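Local coordinates for D-xylonate dehydratase (Caulobacter crescentus, PDB 5OYN), which catalyses the dehydration of D-xylonate to 2-dehydro-3-deoxy-D-arabinonate, and of D-gluconate with similar efficiency, using a [2Fe-2S] cluster and magnesium, at residues A[296-301]-A[581-586]; A[507-512]-A[574-579]. One frame throughout, in Å; residues are numbered along the deposited sequence.

Interaction 1. Residues A[296-301]-A[581-586]; sequences MARHAG and VLEFAV
Arg298, in the last turn of helix 289-299, reaches across to the short helical turn 583-586 near the C-terminus. Its CB already touches the other segment, 4.0 Å from CG1 of Val586, and that same methyl sits close to the Arg298 carbonyl oxygen. CG leaves anti to the carbonyl carbon, and after an extended second torsion the chain bends at chi3 (64°), which brings the guanidinium up to Glu583. There CG2 of Val586 lies over the centre of one face of the guanidinium, while CG2 of Val581 comes to 3.7 Å from NH1.

The tip makes an end-on salt bridge: NH1 and NH2 both grip one carboxylate oxygen, OE2 of Glu583, at 2.7 Å and 2.6 Å respectively. The oxygen lies near the guanidinium plane; both bonds go to one oxygen and the planes are 43° apart, so this is not the parallel two-oxygen pairing. NH2 comes in nearly along the C-O axis, NH1 from above the carboxylate plane. Glu583 starts out pointing away from the helix and gets there by folding back at chi2 (83°).

Beside this, the His299 ring meets CB of Ala585 edge-on, with NE2 4.1 Å away; Tyr116 meets the ring from helix 109-125. The helix itself ends in a Schellman motif, with Gly301 at positive phi as its C-prime residue. An alanine in place of Arg298 would remove both bonds to Glu583 and the contacts with the Val581 and Val586 methyls, and would probably loosen the fit of 581-586 against the helix end. Two N-H groups converging on one oxygen, with Val586 CG2 over one face of the guanidinium, suggest a charge pair that probably helps hold 581-586 against the helix end, with Glu583 on the solvent side.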
ATOM      1  N   MET A 296       9.712   2.238 -33.235  1.00 57.21           N
ATOM      2  CA  MET A 296      10.072   3.434 -32.484  1.00 64.13           C
ATOM      3  C   MET A 296      10.722   4.477 -33.385  1.00 66.66           C
ATOM      4  O   MET A 296      10.423   5.674 -33.273  1.00 64.81           O
ATOM      5  CB  MET A 296      10.992   3.060 -31.324  1.00 62.05           C
ATOM      6  CG  MET A 296      10.364   2.052 -30.378  1.00 61.42           C
ATOM      7  SD  MET A 296      11.586   1.186 -29.379  1.00 70.27           S
ATOM      8  CE  MET A 296      12.249   2.601 -28.556  1.00 52.45           C
ATOM      9  N   ALA A 297      11.609   4.034 -34.289  1.00 69.98           N
ATOM     10  CA  ALA A 297      12.242   4.926 -35.260  1.00 63.36           C
ATOM     11  C   ALA A 297      11.200   5.682 -36.065  1.00 62.09           C
ATOM     12  O   ALA A 297      11.179   6.919 -36.079  1.00 61.06           O
ATOM     13  CB  ALA A 297      13.157   4.124 -36.183  1.00 61.53           C
ATOM     14  N   ARG A 298      10.307   4.940 -36.723  1.00 58.63           N
ATOM     15  CA  ARG A 298       9.254   5.561 -37.514  1.00 62.00           C
ATOM     16  C   ARG A 298       8.491   6.607 -36.713  1.00 64.61           C
ATOM     17  O   ARG A 298       8.321   7.743 -37.166  1.00 70.86           O
ATOM     18  CB  ARG A 298       8.311   4.491 -38.050  1.00 63.46           C
ATOM     19  CG  ARG A 298       8.975   3.565 -39.039  1.00 62.28           C
ATOM     20  CD  ARG A 298       7.943   2.870 -39.903  1.00 70.26           C
ATOM     21  NE  ARG A 298       7.198   3.821 -40.723  1.00 71.86           N
ATOM     22  CZ  ARG A 298       6.093   3.520 -41.398  1.00 75.46           C
ATOM     23  NH1 ARG A 298       5.591   2.287 -41.353  1.00 72.41           N
ATOM     24  NH2 ARG A 298       5.487   4.458 -42.116  1.00 74.91           N
ATOM     25  N   HIS A 299       8.058   6.258 -35.498  1.00 66.72           N
ATOM     26  CA  HIS A 299       7.276   7.202 -34.700  1.00 63.26           C
ATOM     27  C   HIS A 299       8.078   8.429 -34.297  1.00 59.90           C
ATOM     28  O   HIS A 299       7.481   9.443 -33.922  1.00 68.62           O
ATOM     29  CB  HIS A 299       6.710   6.523 -33.452  1.00 57.25           C
ATOM     30  CG  HIS A 299       5.343   5.954 -33.649  1.00 56.03           C
ATOM     31  ND1 HIS A 299       5.119   4.607 -33.840  1.00 58.79           N
ATOM     32  CD2 HIS A 299       4.127   6.551 -33.698  1.00 60.27           C
ATOM     33  CE1 HIS A 299       3.823   4.397 -33.996  1.00 60.60           C
ATOM     34  NE2 HIS A 299       3.197   5.558 -33.909  1.00 61.52           N
ATOM     35  N   ALA A 300       9.405   8.366 -34.356  1.00 57.53           N
ATOM     36  CA  ALA A 300      10.234   9.550 -34.204  1.00 63.37           C
ATOM     37  C   ALA A 300      10.720  10.095 -35.554  1.00 72.78           C
ATOM     38  O   ALA A 300      11.693  10.861 -35.600  1.00 72.13           O
ATOM     39  CB  ALA A 300      11.413   9.244 -33.283  1.00 63.50           C
ATOM     40  N   GLY A 301      10.057   9.719 -36.646  1.00 66.13           N
ATOM     41  CA  GLY A 301      10.395  10.254 -37.956  1.00 67.73           C
ATOM     42  C   GLY A 301      11.788   9.901 -38.433  1.00 70.03           C
ATOM     43  O   GLY A 301      12.467  10.739 -39.039  1.00 66.79           O
ATOM     44  N   VAL A 581       3.291  -1.282 -37.203  1.00 66.50           N
ATOM     45  CA  VAL A 581       2.773  -0.068 -36.599  1.00 66.19           C
ATOM     46  C   VAL A 581       1.390   0.221 -37.162  1.00 71.15           C
ATOM     47  O   VAL A 581       1.010  -0.268 -38.232  1.00 71.54           O
ATOM     48  CB  VAL A 581       3.714   1.130 -36.835  1.00 67.39           C
ATOM     49  CG1 VAL A 581       5.142   0.770 -36.478  1.00 66.65           C
ATOM     50  CG2 VAL A 581       3.620   1.594 -38.277  1.00 71.28           C
ATOM     51  N   LEU A 582       0.619   1.019 -36.419  1.00 70.85           N
ATOM     52  CA  LEU A 582      -0.579   1.653 -36.961  1.00 66.95           C
ATOM     53  C   LEU A 582      -0.118   2.668 -37.998  1.00 73.82           C
ATOM     54  O   LEU A 582       0.381   3.744 -37.653  1.00 70.11           O
ATOM     55  CB  LEU A 582      -1.385   2.312 -35.856  1.00 65.57           C
ATOM     56  CG  LEU A 582      -1.985   1.317 -34.868  1.00 64.51           C
ATOM     57  CD1 LEU A 582      -2.943   2.019 -33.896  1.00 58.00           C
ATOM     58  CD2 LEU A 582      -2.685   0.212 -35.637  1.00 62.10           C
ATOM     59  N   GLU A 583      -0.273   2.310 -39.279  1.00 74.23           N
ATOM     60  CA  GLU A 583       0.369   3.061 -40.353  1.00 70.62           C
ATOM     61  C   GLU A 583      -0.133   4.505 -40.413  1.00 73.08           C
ATOM     62  O   GLU A 583       0.649   5.434 -40.647  1.00 70.24           O
ATOM     63  CB  GLU A 583       0.146   2.337 -41.678  1.00 66.76           C
ATOM     64  CG  GLU A 583       0.950   2.907 -42.822  1.00 75.39           C
ATOM     65  CD  GLU A 583       2.371   2.381 -42.870  1.00 81.56           C
ATOM     66  OE1 GLU A 583       2.561   1.192 -43.211  1.00 84.45           O
ATOM     67  OE2 GLU A 583       3.303   3.158 -42.566  1.00 80.68           O
ATOM     68  N   PHE A 584      -1.430   4.718 -40.170  1.00 67.49           N
ATOM     69  CA  PHE A 584      -1.942   6.083 -40.125  1.00 68.59           C
ATOM     70  C   PHE A 584      -1.289   6.901 -39.014  1.00 74.58           C
ATOM     71  O   PHE A 584      -1.230   8.133 -39.106  1.00 76.30           O
ATOM     72  CB  PHE A 584      -3.454   6.068 -39.929  1.00 69.73           C
ATOM     73  CG  PHE A 584      -3.872   5.886 -38.501  1.00 73.87           C
ATOM     74  CD1 PHE A 584      -4.112   4.616 -37.995  1.00 73.97           C
ATOM     75  CD2 PHE A 584      -4.019   6.979 -37.655  1.00 73.39           C
ATOM     76  CE1 PHE A 584      -4.497   4.433 -36.680  1.00 69.31           C
ATOM     77  CE2 PHE A 584      -4.399   6.804 -36.330  1.00 77.61           C
ATOM     78  CZ  PHE A 584      -4.636   5.528 -35.842  1.00 73.85           C
ATOM     79  N   ALA A 585      -0.818   6.244 -37.949  1.00 75.07           N
ATOM     80  CA  ALA A 585      -0.446   6.957 -36.732  1.00 71.45           C
ATOM     81  C   ALA A 585       0.934   7.591 -36.811  1.00 68.87           C
ATOM     82  O   ALA A 585       1.191   8.579 -36.111  1.00 69.44           O
ATOM     83  CB  ALA A 585      -0.509   6.015 -35.529  1.00 69.20           C
ATOM     84  N   VAL A 586       1.832   7.039 -37.635  1.00 66.41           N
ATOM     85  CA  VAL A 586       3.189   7.576 -37.750  1.00 69.31           C
ATOM     86  C   VAL A 586       3.165   9.038 -38.167  1.00 72.28           C
ATOM     87  O   VAL A 586       4.011   9.835 -37.738  1.00 63.47           O
ATOM     88  CB  VAL A 586       3.998   6.728 -38.749  1.00 72.95           C
ATOM     89  CG1 VAL A 586       5.455   7.146 -38.745  1.00 74.67           C
ATOM     90  CG2 VAL A 586       3.840   5.253 -38.433  1.00 74.02           C
TER

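Interaction 2. Residues A[507-512]-A[574-579]; sequences ILNASP and SQLDTG
This is a buried, mostly van der Waals contact between strand 507-511 and the loop 574-579 that follows helix 564-572. Ser511 is at its middle. Its OG, anti to the carbonyl carbon, is turned back along its own strand and donates to the Asn509 carbonyl oxygen at 2.9 Å, from above the carbonyl plane. Ser511 OG in turn accepts a weak, bent bond from the backbone N of Asp577, 3.1 Å away with an N-H...O angle of 125°. Beside it CB of Ser511 rests 3.6 Å from CB of Asp577, so the serine side chain is flanked by its own strand and the 3-10 segment 576-577.

On one flank CD1 of Leu576 reaches the side chain of Asn509, 4.0 Å from OD1, the two chains crossing at about a right angle. On the other, Gln575 bends at chi2 (-83°) and lays OE1 alongside Pro512, 3.5 Å from its CA; a cis peptide bond precedes this proline. NE2 of Gln575 is hydrogen-bonded to OE2 of Glu513. Within the loop, the Gln575 carbonyl oxygen accepts from both Ser574 OG and Thr578 N, which keeps the turn compact.

Helix 289-299 abuts both sides of the contact: Gln290 takes the Asn509 amide and also bonds the Leu576 carbonyl, while Pro291 packs on both residues. The Asn509 side chain lies about 8 Å from that of the magnesium ligand Glu472. Strand 507-511 pairs with strand 401-404, and its backbone also bonds Thr492, Gly494 and Gly496.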
ATOM      1  N   ILE A 507      14.490 -18.263 -39.354  1.00 62.46           N
ATOM      2  CA  ILE A 507      14.278 -17.156 -40.276  1.00 60.52           C
ATOM      3  C   ILE A 507      12.896 -16.581 -39.984  1.00 57.10           C
ATOM      4  O   ILE A 507      11.878 -17.269 -40.139  1.00 55.25           O
ATOM      5  CB  ILE A 507      14.416 -17.610 -41.737  1.00 60.37           C
ATOM      6  CG1 ILE A 507      15.876 -17.917 -42.042  1.00 60.70           C
ATOM      7  CG2 ILE A 507      13.931 -16.519 -42.694  1.00 59.22           C
ATOM      8  CD1 ILE A 507      16.074 -19.226 -42.749  1.00 64.09           C
ATOM      9  N   LEU A 508      12.858 -15.317 -39.569  1.00 56.11           N
ATOM     10  CA  LEU A 508      11.714 -14.777 -38.851  1.00 62.78           C
ATOM     11  C   LEU A 508      11.234 -13.484 -39.475  1.00 61.29           C
ATOM     12  O   LEU A 508      11.965 -12.816 -40.210  1.00 62.39           O
ATOM     13  CB  LEU A 508      12.055 -14.479 -37.385  1.00 59.44           C
ATOM     14  CG  LEU A 508      12.410 -15.696 -36.564  1.00 56.56           C
ATOM     15  CD1 LEU A 508      13.720 -15.448 -35.875  1.00 56.92           C
ATOM     16  CD2 LEU A 508      11.304 -15.931 -35.574  1.00 72.48           C
ATOM     17  N   ASN A 509      10.000 -13.123 -39.107  1.00 64.16           N
ATOM     18  CA  ASN A 509       9.399 -11.824 -39.418  1.00 66.25           C
ATOM     19  C   ASN A 509       9.251 -11.616 -40.922  1.00 68.54           C
ATOM     20  O   ASN A 509       9.359 -10.487 -41.414  1.00 69.27           O
ATOM     21  CB  ASN A 509      10.201 -10.670 -38.798  1.00 60.17           C
ATOM     22  CG  ASN A 509      10.440 -10.847 -37.304  1.00 64.79           C
ATOM     23  OD1 ASN A 509       9.762 -11.636 -36.635  1.00 69.71           O
ATOM     24  ND2 ASN A 509      11.408 -10.106 -36.772  1.00 59.96           N
ATOM     25  N   ALA A 510       9.003 -12.703 -41.656  1.00 66.03           N
ATOM     26  CA  ALA A 510       9.017 -12.648 -43.112  1.00 64.68           C
ATOM     27  C   ALA A 510       7.919 -11.724 -43.612  1.00 66.06           C
ATOM     28  O   ALA A 510       6.736 -11.947 -43.338  1.00 67.47           O
ATOM     29  CB  ALA A 510       8.849 -14.048 -43.701  1.00 62.54           C
ATOM     30  N   SER A 511       8.319 -10.676 -44.327  1.00 69.95           N
ATOM     31  CA  SER A 511       7.407  -9.698 -44.889  1.00 72.14           C
ATOM     32  C   SER A 511       7.566  -9.640 -46.407  1.00 70.30           C
ATOM     33  O   SER A 511       8.694  -9.710 -46.913  1.00 66.65           O
ATOM     34  CB  SER A 511       7.649  -8.306 -44.283  1.00 66.32           C
ATOM     35  OG  SER A 511       7.910  -8.403 -42.899  1.00 71.80           O
ATOM     36  N   PRO A 512       6.459  -9.536 -47.163  1.00 70.28           N
ATOM     37  CA  PRO A 512       5.112  -9.510 -46.585  1.00 70.63           C
ATOM     38  C   PRO A 512       4.624 -10.911 -46.238  1.00 69.32           C
ATOM     39  O   PRO A 512       5.023 -11.887 -46.887  1.00 70.15           O
ATOM     40  CB  PRO A 512       4.254  -8.881 -47.694  1.00 76.91           C
ATOM     41  CG  PRO A 512       5.102  -8.958 -48.973  1.00 67.28           C
ATOM     42  CD  PRO A 512       6.434  -9.546 -48.639  1.00 67.80           C
ATOM     43  N   SER A 574       0.716  -2.293 -40.147  1.00 67.64           N
ATOM     44  CA  SER A 574       1.718  -2.549 -41.169  1.00 65.80           C
ATOM     45  C   SER A 574       2.303  -3.949 -41.004  1.00 65.71           C
ATOM     46  O   SER A 574       1.895  -4.725 -40.142  1.00 75.52           O
ATOM     47  CB  SER A 574       2.820  -1.500 -41.091  1.00 72.50           C
ATOM     48  OG  SER A 574       3.900  -1.951 -40.292  1.00 72.97           O
ATOM     49  N   GLN A 575       3.284  -4.280 -41.824  1.00 66.31           N
ATOM     50  CA  GLN A 575       4.016  -5.517 -41.616  1.00 68.10           C
ATOM     51  C   GLN A 575       5.245  -5.252 -40.756  1.00 68.80           C
ATOM     52  O   GLN A 575       5.682  -4.105 -40.593  1.00 69.80           O
ATOM     53  CB  GLN A 575       4.426  -6.150 -42.951  1.00 66.91           C
ATOM     54  CG  GLN A 575       3.267  -6.501 -43.848  1.00 58.44           C
ATOM     55  CD  GLN A 575       2.660  -7.845 -43.491  1.00 68.11           C
ATOM     56  OE1 GLN A 575       3.276  -8.897 -43.705  1.00 67.08           O
ATOM     57  NE2 GLN A 575       1.449  -7.819 -42.923  1.00 66.10           N
ATOM     58  N   LEU A 576       5.803  -6.338 -40.200  1.00 63.88           N
ATOM     59  CA  LEU A 576       6.962  -6.206 -39.320  1.00 63.79           C
ATOM     60  C   LEU A 576       8.191  -5.666 -40.037  1.00 69.46           C
ATOM     61  O   LEU A 576       9.135  -5.223 -39.369  1.00 63.15           O
ATOM     62  CB  LEU A 576       7.286  -7.549 -38.649  1.00 60.84           C
ATOM     63  CG  LEU A 576       6.075  -8.247 -38.015  1.00 68.66           C
ATOM     64  CD1 LEU A 576       6.383  -9.695 -37.672  1.00 52.67           C
ATOM     65  CD2 LEU A 576       5.549  -7.460 -36.768  1.00 63.74           C
ATOM     66  N   ASP A 577       8.199  -5.697 -41.373  1.00 71.55           N
ATOM     67  CA  ASP A 577       9.192  -4.957 -42.143  1.00 71.73           C
ATOM     68  C   ASP A 577       9.323  -3.529 -41.612  1.00 67.18           C
ATOM     69  O   ASP A 577      10.431  -3.047 -41.357  1.00 65.45           O
ATOM     70  CB  ASP A 577       8.822  -4.983 -43.648  1.00 75.83           C
ATOM     71  CG  ASP A 577       7.575  -4.108 -44.005  1.00 87.26           C
ATOM     72  OD1 ASP A 577       6.517  -4.668 -44.391  1.00 87.05           O
ATOM     73  OD2 ASP A 577       7.654  -2.854 -43.934  1.00 84.59           O
ATOM     74  N   THR A 578       8.190  -2.847 -41.424  1.00 65.68           N
ATOM     75  CA  THR A 578       8.143  -1.485 -40.907  1.00 74.52           C
ATOM     76  C   THR A 578       7.529  -1.432 -39.511  1.00 71.91           C
ATOM     77  O   THR A 578       6.891  -0.440 -39.146  1.00 69.86           O
ATOM     78  CB  THR A 578       7.374  -0.556 -41.853  1.00 81.45           C
ATOM     79  OG1 THR A 578       6.264  -1.260 -42.439  1.00 75.79           O
ATOM     80  CG2 THR A 578       8.305   0.011 -42.953  1.00 74.19           C
ATOM     81  N   GLY A 579       7.693  -2.509 -38.741  1.00 69.13           N
ATOM     82  CA  GLY A 579       7.450  -2.477 -37.314  1.00 70.09           C
ATOM     83  C   GLY A 579       6.028  -2.718 -36.864  1.00 68.54           C
ATOM     84  O   GLY A 579       5.672  -2.293 -35.760  1.00 65.29           O
TER

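How the interactions relate
Both contacts lean on helix 289-299 and on the C-terminal run of the chain, at different points. Interaction 1 uses the helix's last turn and is partly buried, with a charge pair toward solvent and aliphatic groups beside it. Interaction 2 is buried, near the start of that helix and closer to the magnesium site, and relies on uncharged groups: a serine hydroxyl, a weak backbone bond and close-packed side chains. The two adjoin through the loop 574-579: the Val581 carbonyl oxygen probably bonds the Ser574 backbone N, and Arg298 and Glu583 pack on Thr578 and Ser574. Only interaction 1 meets a second subunit.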